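Local atomic coordinates of Drep2 (Drosophila melanogaster, PDB entry 4D2K), a protein that probably takes part in apoptotic DNA fragmentation, through an N-terminal CIDE domain, the part present here, of a kind that forms higher-order assemblies. Residues V49-E54 / T73-R79; G8-L12 / G24-G28. All coordinates share one frame; numbering follows the deposited sequence.

Interaction 1 (V49-E54 / T73-R79); sequences VRVVLE and TVLLLLR
Val-52 and Leu-76 meet with Val-52 CG2 3.9 Å from Leu-76 CB, on two antiparallel strands, 49-53 and 74-79, in the mixed sheet of the ubiquitin-like (beta-grasp) fold of the CIDE-N domain. The backbones are joined by reciprocal hydrogen bonds in two pairs, Arg-50 with Leu-78 and Val-52 with Leu-76. The bond from Leu-78 N to Arg-50 O, 2.8 Å, is almost straight (175° at the hydrogen). Beyond the strand end, Glu-54 N adds a bond to Val-74 O whose donor is tilted 28° from the carbonyl plane.

The apolar contacts fall on two faces. Val-49, Val-51 and Leu-77 point to the face packed by helix 30-40. Leu-77 has CG anti to its own N; this chi1 of -165° sets CG on the side from which CD2 reaches Val-49 CG1, 3.5 Å away. On the other face, Val-52 CG1 meets Leu-78 CD1 at 3.9 Å, the two side chains crossing at about a right angle.

Two charged residues contribute their carbon or flat parts. Arg-50 bends at chi3 and lays one face of its guanidinium over Leu-78 CB, with NH1 3.4 Å from Leu-78 CD1, while NH2 donates to Glu-82 O. Replacing Arg-50 by an alanine would probably uncover Leu-78 on this side and leave Glu-82 O without this donor. Glu-54 runs side by side with Val-74, its CB 3.6 Å from Val-74 CG1, and the same chain sets CG against Leu-76 CD2. Its carboxylate goes on to a salt bridge with Arg-19, so the polar end is paired although the stem is used for packing. At the far end of the pair, the side chain of Leu-53 sets out away from strand 74-79, yet its end comes nearer, with CD2 3.6 Å from Leu-75 CD2.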
ATOM      1  N   VAL A  49       7.835   2.703  -5.876  1.00 55.67           N
ATOM      2  CA  VAL A  49       6.464   3.108  -5.618  1.00 53.40           C
ATOM      3  C   VAL A  49       6.427   3.818  -4.276  1.00 51.11           C
ATOM      4  O   VAL A  49       7.375   3.754  -3.477  1.00 50.81           O
ATOM      5  CB  VAL A  49       5.470   1.891  -5.591  1.00 52.75           C
ATOM      6  CG1 VAL A  49       5.457   1.157  -6.924  1.00 50.98           C
ATOM      7  CG2 VAL A  49       5.834   0.914  -4.472  1.00 52.03           C
ATOM      8  N   ARG A  50       5.321   4.487  -4.023  1.00 49.22           N
ATOM      9  CA  ARG A  50       5.072   5.045  -2.721  1.00 47.43           C
ATOM     10  C   ARG A  50       3.768   4.441  -2.177  1.00 45.87           C
ATOM     11  O   ARG A  50       2.884   4.078  -2.936  1.00 43.65           O
ATOM     12  CB  ARG A  50       5.025   6.566  -2.841  1.00 49.37           C
ATOM     13  CG  ARG A  50       6.411   7.165  -3.053  1.00 47.77           C
ATOM     14  CD  ARG A  50       6.371   8.561  -3.652  1.00 56.58           C
ATOM     15  NE  ARG A  50       5.655   8.574  -4.926  1.00 59.12           N
ATOM     16  CZ  ARG A  50       4.490   9.184  -5.127  1.00 66.03           C
ATOM     17  NH1 ARG A  50       3.915   9.863  -4.138  1.00 66.33           N
ATOM     18  NH2 ARG A  50       3.913   9.132  -6.323  1.00 65.62           N
ATOM     19  N   VAL A  51       3.659   4.308  -0.867  1.00 43.32           N
ATOM     20  CA  VAL A  51       2.429   3.795  -0.274  1.00 43.27           C
ATOM     21  C   VAL A  51       1.851   4.870   0.626  1.00 39.89           C
ATOM     22  O   VAL A  51       2.566   5.439   1.439  1.00 41.46           O
ATOM     23  CB  VAL A  51       2.676   2.491   0.516  1.00 44.14           C
ATOM     24  CG1 VAL A  51       1.400   2.045   1.205  1.00 45.37           C
ATOM     25  CG2 VAL A  51       3.195   1.397  -0.422  1.00 40.29           C
ATOM     26  N   VAL A  52       0.572   5.176   0.478  1.00 35.30           N
ATOM     27  CA  VAL A  52      -0.000   6.206   1.322  1.00 38.26           C
ATOM     28  C   VAL A  52      -1.314   5.732   1.899  1.00 39.09           C
ATOM     29  O   VAL A  52      -1.940   4.828   1.362  1.00 39.59           O
ATOM     30  CB  VAL A  52      -0.237   7.555   0.544  1.00 39.22           C
ATOM     31  CG1 VAL A  52       1.064   8.111  -0.017  1.00 39.96           C
ATOM     32  CG2 VAL A  52      -1.272   7.372  -0.571  1.00 39.57           C
ATOM     33  N   LEU A  53      -1.744   6.358   2.988  1.00 36.17           N
ATOM     34  CA  LEU A  53      -3.058   6.073   3.541  1.00 35.20           C
ATOM     35  C   LEU A  53      -4.112   6.570   2.562  1.00 38.84           C
ATOM     36  O   LEU A  53      -3.966   7.642   1.966  1.00 37.52           O
ATOM     37  CB  LEU A  53      -3.235   6.763   4.892  1.00 35.25           C
ATOM     38  CG  LEU A  53      -2.400   6.284   6.078  1.00 38.59           C
ATOM     39  CD1 LEU A  53      -2.794   7.093   7.306  1.00 34.42           C
ATOM     40  CD2 LEU A  53      -2.650   4.808   6.327  1.00 35.16           C
ATOM     41  N   GLU A  54      -5.173   5.800   2.391  1.00 36.13           N
ATOM     42  CA  GLU A  54      -6.233   6.228   1.506  1.00 39.06           C
ATOM     43  C   GLU A  54      -6.948   7.453   2.074  1.00 38.81           C
ATOM     44  O   GLU A  54      -7.441   8.289   1.325  1.00 37.81           O
ATOM     45  CB  GLU A  54      -7.233   5.090   1.245  1.00 36.93           C
ATOM     46  CG  GLU A  54      -8.266   5.421   0.141  1.00 36.07           C
ATOM     47  CD  GLU A  54      -9.399   6.292   0.640  1.00 40.22           C
ATOM     48  OE1 GLU A  54      -9.722   6.209   1.844  1.00 41.88           O
ATOM     49  OE2 GLU A  54      -9.962   7.071  -0.156  1.00 44.78           O
ATOM     50  N   THR A  73      -6.708  -1.699   7.001  1.00 32.19           N
ATOM     51  CA  THR A  73      -6.458  -0.308   6.640  1.00 37.11           C
ATOM     52  C   THR A  73      -6.340  -0.226   5.111  1.00 35.91           C
ATOM     53  O   THR A  73      -5.667  -1.067   4.493  1.00 31.52           O
ATOM     54  CB  THR A  73      -5.158   0.244   7.289  1.00 33.89           C
ATOM     55  OG1 THR A  73      -5.285   0.236   8.714  1.00 34.75           O
ATOM     56  CG2 THR A  73      -4.863   1.652   6.820  1.00 31.70           C
ATOM     57  N   VAL A  74      -7.029   0.750   4.518  1.00 33.14           N
ATOM     58  CA  VAL A  74      -6.981   0.970   3.069  1.00 36.89           C
ATOM     59  C   VAL A  74      -5.792   1.861   2.689  1.00 35.39           C
ATOM     60  O   VAL A  74      -5.678   2.985   3.163  1.00 36.23           O
ATOM     61  CB  VAL A  74      -8.280   1.618   2.545  1.00 35.52           C
ATOM     62  CG1 VAL A  74      -8.262   1.682   1.006  1.00 33.45           C
ATOM     63  CG2 VAL A  74      -9.491   0.856   3.040  1.00 30.79           C
ATOM     64  N   LEU A  75      -4.911   1.334   1.851  1.00 33.95           N
ATOM     65  CA  LEU A  75      -3.702   2.009   1.388  1.00 35.63           C
ATOM     66  C   LEU A  75      -3.758   2.207  -0.129  1.00 38.00           C
ATOM     67  O   LEU A  75      -4.403   1.433  -0.829  1.00 37.55           O
ATOM     68  CB  LEU A  75      -2.453   1.200   1.759  1.00 35.45           C
ATOM     69  CG  LEU A  75      -2.192   0.899   3.236  1.00 36.71           C
ATOM     70  CD1 LEU A  75      -1.000  -0.057   3.415  1.00 34.31           C
ATOM     71  CD2 LEU A  75      -1.966   2.209   4.001  1.00 36.62           C
ATOM     72  N   LEU A  76      -3.120   3.255  -0.639  1.00 38.09           N
ATOM     73  CA  LEU A  76      -2.986   3.414  -2.082  1.00 37.95           C
ATOM     74  C   LEU A  76      -1.531   3.212  -2.439  1.00 38.95           C
ATOM     75  O   LEU A  76      -0.621   3.674  -1.743  1.00 39.07           O
ATOM     76  CB  LEU A  76      -3.449   4.798  -2.568  1.00 36.12           C
ATOM     77  CG  LEU A  76      -4.834   5.336  -2.195  1.00 34.60           C
ATOM     78  CD1 LEU A  76      -5.112   6.624  -2.954  1.00 38.41           C
ATOM     79  CD2 LEU A  76      -5.937   4.318  -2.440  1.00 35.09           C
ATOM     80  N   LEU A  77      -1.315   2.537  -3.551  1.00 40.11           N
ATOM     81  CA  LEU A  77       0.012   2.416  -4.086  1.00 42.20           C
ATOM     82  C   LEU A  77       0.114   3.472  -5.188  1.00 42.29           C
ATOM     83  O   LEU A  77      -0.704   3.493  -6.084  1.00 44.65           O
ATOM     84  CB  LEU A  77       0.238   1.000  -4.608  1.00 41.08           C
ATOM     85  CG  LEU A  77       1.638   0.495  -4.916  1.00 44.73           C
ATOM     86  CD1 LEU A  77       1.639  -1.012  -4.828  1.00 49.15           C
ATOM     87  CD2 LEU A  77       2.014   0.913  -6.310  1.00 48.77           C
ATOM     88  N   LEU A  78       1.096   4.358  -5.095  1.00 41.37           N
ATOM     89  CA  LEU A  78       1.324   5.405  -6.096  1.00 49.55           C
ATOM     90  C   LEU A  78       2.577   5.106  -6.884  1.00 51.56           C
ATOM     91  O   LEU A  78       3.649   4.902  -6.299  1.00 51.28           O
ATOM     92  CB  LEU A  78       1.498   6.779  -5.436  1.00 47.57           C
ATOM     93  CG  LEU A  78       0.396   7.233  -4.484  1.00 47.40           C
ATOM     94  CD1 LEU A  78       0.729   8.580  -3.875  1.00 44.56           C
ATOM     95  CD2 LEU A  78      -0.934   7.270  -5.201  1.00 45.60           C
ATOM     96  N   ARG A  79       2.457   5.060  -8.199  1.00 52.40           N
ATOM     97  CA  ARG A  79       3.639   4.910  -9.045  1.00 55.55           C
ATOM     98  C   ARG A  79       3.831   6.148  -9.915  1.00 59.01           C
ATOM     99  O   ARG A  79       2.931   6.986 -10.021  1.00 57.84           O
ATOM    100  CB  ARG A  79       3.524   3.661  -9.912  1.00 57.55           C
ATOM    101  CG  ARG A  79       2.117   3.407 -10.452  1.00 58.13           C
ATOM    102  CD  ARG A  79       2.039   2.102 -11.229  1.00 55.08           C
ATOM    103  NE  ARG A  79       3.179   1.951 -12.127  1.00 60.78           N
ATOM    104  CZ  ARG A  79       3.267   1.022 -13.073  1.00 65.65           C
ATOM    105  NH1 ARG A  79       2.268   0.173 -13.260  1.00 58.61           N
ATOM    106  NH2 ARG A  79       4.344   0.955 -13.844  1.00 72.48           N
TER

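Interaction 2 (G8-L12 / G24-G28)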
ATOM      1  N   GLY A   8       2.629 -10.737  13.334  1.00 72.56           N
ATOM      2  CA  GLY A   8       2.677 -11.624  12.188  1.00 67.19           C
ATOM      3  C   GLY A   8       1.987 -11.139  10.922  1.00 61.45           C
ATOM      4  O   GLY A   8       1.945  -9.940  10.647  1.00 60.84           O
ATOM      5  N   LYS A   9       1.368 -12.059  10.190  1.00 57.75           N
ATOM      6  CA  LYS A   9       0.727 -11.692   8.937  1.00 54.03           C
ATOM      7  C   LYS A   9      -0.607 -11.008   9.217  1.00 51.68           C
ATOM      8  O   LYS A   9      -1.380 -11.473  10.056  1.00 51.92           O
ATOM      9  CB  LYS A   9       0.509 -12.936   8.068  1.00 53.29           C
ATOM     10  CG  LYS A   9       1.765 -13.777   7.784  1.00 57.40           C
ATOM     11  CD  LYS A   9       2.727 -13.171   6.779  1.00 62.26           C
ATOM     12  CE  LYS A   9       3.942 -14.085   6.635  1.00 71.92           C
ATOM     13  NZ  LYS A   9       4.840 -13.731   5.503  1.00 73.91           N
ATOM     14  N   ARG A  10      -0.908  -9.940   8.487  1.00 44.74           N
ATOM     15  CA  ARG A  10      -2.146  -9.197   8.736  1.00 44.04           C
ATOM     16  C   ARG A  10      -2.764  -8.834   7.383  1.00 39.71           C
ATOM     17  O   ARG A  10      -2.034  -8.609   6.419  1.00 39.01           O
ATOM     18  CB  ARG A  10      -1.860  -7.935   9.574  1.00 42.75           C
ATOM     19  CG  ARG A  10      -1.083  -6.858   8.810  1.00 44.49           C
ATOM     20  CD  ARG A  10      -0.487  -5.771   9.693  1.00 54.33           C
ATOM     21  NE  ARG A  10       0.591  -6.290  10.539  1.00 62.32           N
ATOM     22  CZ  ARG A  10       1.097  -5.644  11.587  1.00 59.86           C
ATOM     23  NH1 ARG A  10       0.631  -4.448  11.909  1.00 58.37           N
ATOM     24  NH2 ARG A  10       2.075  -6.188  12.299  1.00 70.30           N
ATOM     25  N   PRO A  11      -4.096  -8.723   7.317  1.00 36.43           N
ATOM     26  CA  PRO A  11      -4.744  -8.300   6.068  1.00 34.71           C
ATOM     27  C   PRO A  11      -4.651  -6.796   5.937  1.00 36.03           C
ATOM     28  O   PRO A  11      -4.753  -6.116   6.957  1.00 32.81           O
ATOM     29  CB  PRO A  11      -6.196  -8.737   6.248  1.00 36.98           C
ATOM     30  CG  PRO A  11      -6.395  -8.767   7.744  1.00 35.64           C
ATOM     31  CD  PRO A  11      -5.065  -9.118   8.352  1.00 38.54           C
ATOM     32  N   LEU A  12      -4.406  -6.299   4.722  1.00 35.28           N
ATOM     33  CA  LEU A  12      -4.421  -4.871   4.414  1.00 31.88           C
ATOM     34  C   LEU A  12      -5.074  -4.732   3.044  1.00 35.50           C
ATOM     35  O   LEU A  12      -5.064  -5.701   2.268  1.00 32.69           O
ATOM     36  CB  LEU A  12      -3.001  -4.283   4.409  1.00 32.34           C
ATOM     37  CG  LEU A  12      -2.234  -4.328   5.741  1.00 37.11           C
ATOM     38  CD1 LEU A  12      -0.785  -3.877   5.576  1.00 33.53           C
ATOM     39  CD2 LEU A  12      -2.959  -3.528   6.816  1.00 32.28           C
ATOM     40  N   GLY A  24      -6.660  -7.203  -1.964  1.00 36.80           N
ATOM     41  CA  GLY A  24      -6.454  -7.499  -0.567  1.00 35.84           C
ATOM     42  C   GLY A  24      -5.151  -8.258  -0.482  1.00 37.39           C
ATOM     43  O   GLY A  24      -4.883  -9.127  -1.313  1.00 40.56           O
ATOM     44  N   VAL A  25      -4.332  -7.930   0.516  1.00 35.14           N
ATOM     45  CA  VAL A  25      -3.069  -8.618   0.685  1.00 32.89           C
ATOM     46  C   VAL A  25      -2.953  -9.008   2.119  1.00 33.99           C
ATOM     47  O   VAL A  25      -3.590  -8.416   2.992  1.00 33.30           O
ATOM     48  CB  VAL A  25      -1.850  -7.733   0.289  1.00 36.65           C
ATOM     49  CG1 VAL A  25      -1.902  -7.349  -1.188  1.00 36.32           C
ATOM     50  CG2 VAL A  25      -1.761  -6.496   1.203  1.00 32.39           C
ATOM     51  N   VAL A  26      -2.101  -9.990   2.372  1.00 37.01           N
ATOM     52  CA  VAL A  26      -1.827 -10.424   3.726  1.00 37.26           C
ATOM     53  C   VAL A  26      -0.328 -10.457   3.906  1.00 39.68           C
ATOM     54  O   VAL A  26       0.348 -11.246   3.257  1.00 38.17           O
ATOM     55  CB  VAL A  26      -2.424 -11.810   4.022  1.00 37.19           C
ATOM     56  CG1 VAL A  26      -2.096 -12.221   5.467  1.00 41.67           C
ATOM     57  CG2 VAL A  26      -3.917 -11.798   3.799  1.00 35.59           C
ATOM     58  N   VAL A  27       0.189  -9.600   4.790  1.00 41.07           N
ATOM     59  CA  VAL A  27       1.632  -9.376   4.890  1.00 42.27           C
ATOM     60  C   VAL A  27       2.087  -9.145   6.329  1.00 47.92           C
ATOM     61  O   VAL A  27       1.320  -8.654   7.171  1.00 46.54           O
ATOM     62  CB  VAL A  27       2.085  -8.163   4.033  1.00 44.36           C
ATOM     63  CG1 VAL A  27       1.853  -8.429   2.520  1.00 43.01           C
ATOM     64  CG2 VAL A  27       1.356  -6.908   4.481  1.00 37.55           C
ATOM     65  N   GLY A  28       3.344  -9.501   6.604  1.00 49.81           N
ATOM     66  CA  GLY A  28       3.923  -9.329   7.926  1.00 46.54           C
ATOM     67  C   GLY A  28       4.806  -8.112   8.098  1.00 44.90           C
ATOM     68  O   GLY A  28       5.004  -7.654   9.222  1.00 47.69           O
TER
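Leu-12 lies across Val-27 at about a right angle, its CD1 3.9 Å from Val-27 CG2, and its CB also meets Val-25 CG2. These side chains share one face of the beta hairpin made by strands 10-16 and 22-27, the first two strands of the CIDE-N domain. Phe-66 of helix 63-67 touches both Leu-12 and Val-27, and helix 30-40 touches Val-25 and Val-27.

Four backbone hydrogen bonds join Arg-10 with Val-27 and Leu-12 with Val-25. The two ends differ in shape: Val-25 N approaches Leu-12 O nearly along the C=O axis, whereas Arg-10 N sits above the carbonyl plane of Val-27, 50° out of it. Pro-11 falls between them, opposite Val-26 in a non-hydrogen-bonded pair, so its missing N-H costs the hairpin no bond; instead its CA lies 3.3 Å from Val-25 O in a CA-H...O contact.

Arg-10 places CG between its own N and carbonyl carbon (chi1 70°), which presses CG to 3.4 Å from Val-27 O. Farther out, its NH1 donates to Arg-67 O, while NE is buried without a polar partner. Lys-9 rests CB on Val-26 CG1 at 3.7 Å, then bends at chi2 to carry CD alongside Gly-28 N, also 3.7 Å away, and ends in a salt bridge from NZ to Glu-32. Gly-28 CA closes the end of the hairpin with a 3.4 Å contact to Gly-8 O.

The four backbone bonds thus set the register, while both long basic side chains spend their carbons on the neighbouring strand but their charged ends on helical residues, tying the hairpin to both helices.

In the fold
Both contacts are antiparallel strand pairs in one sheet. Strand 10-16 runs beside strand 74-79, so interaction 2 joins an outermost strand, 22-27, to the inner strand next to interaction 1. Their centres are about 15 Å apart, and Thr-73 N and Leu-12 CD2 touch by packing. Interaction 1 lies near the centre of the chain and buries more surface, 687 against 418 Å², mostly through leucines and valines. Interaction 2 sits farther out, where several residues are exposed; valines and a leucine supply the largest share, and glycines and a proline, absent from interaction 1, contribute beside basic side-chain carbons. Helix 30-40 packs against a face of each pair, whereas Phe-66 of helix 63-67 covers the hairpin.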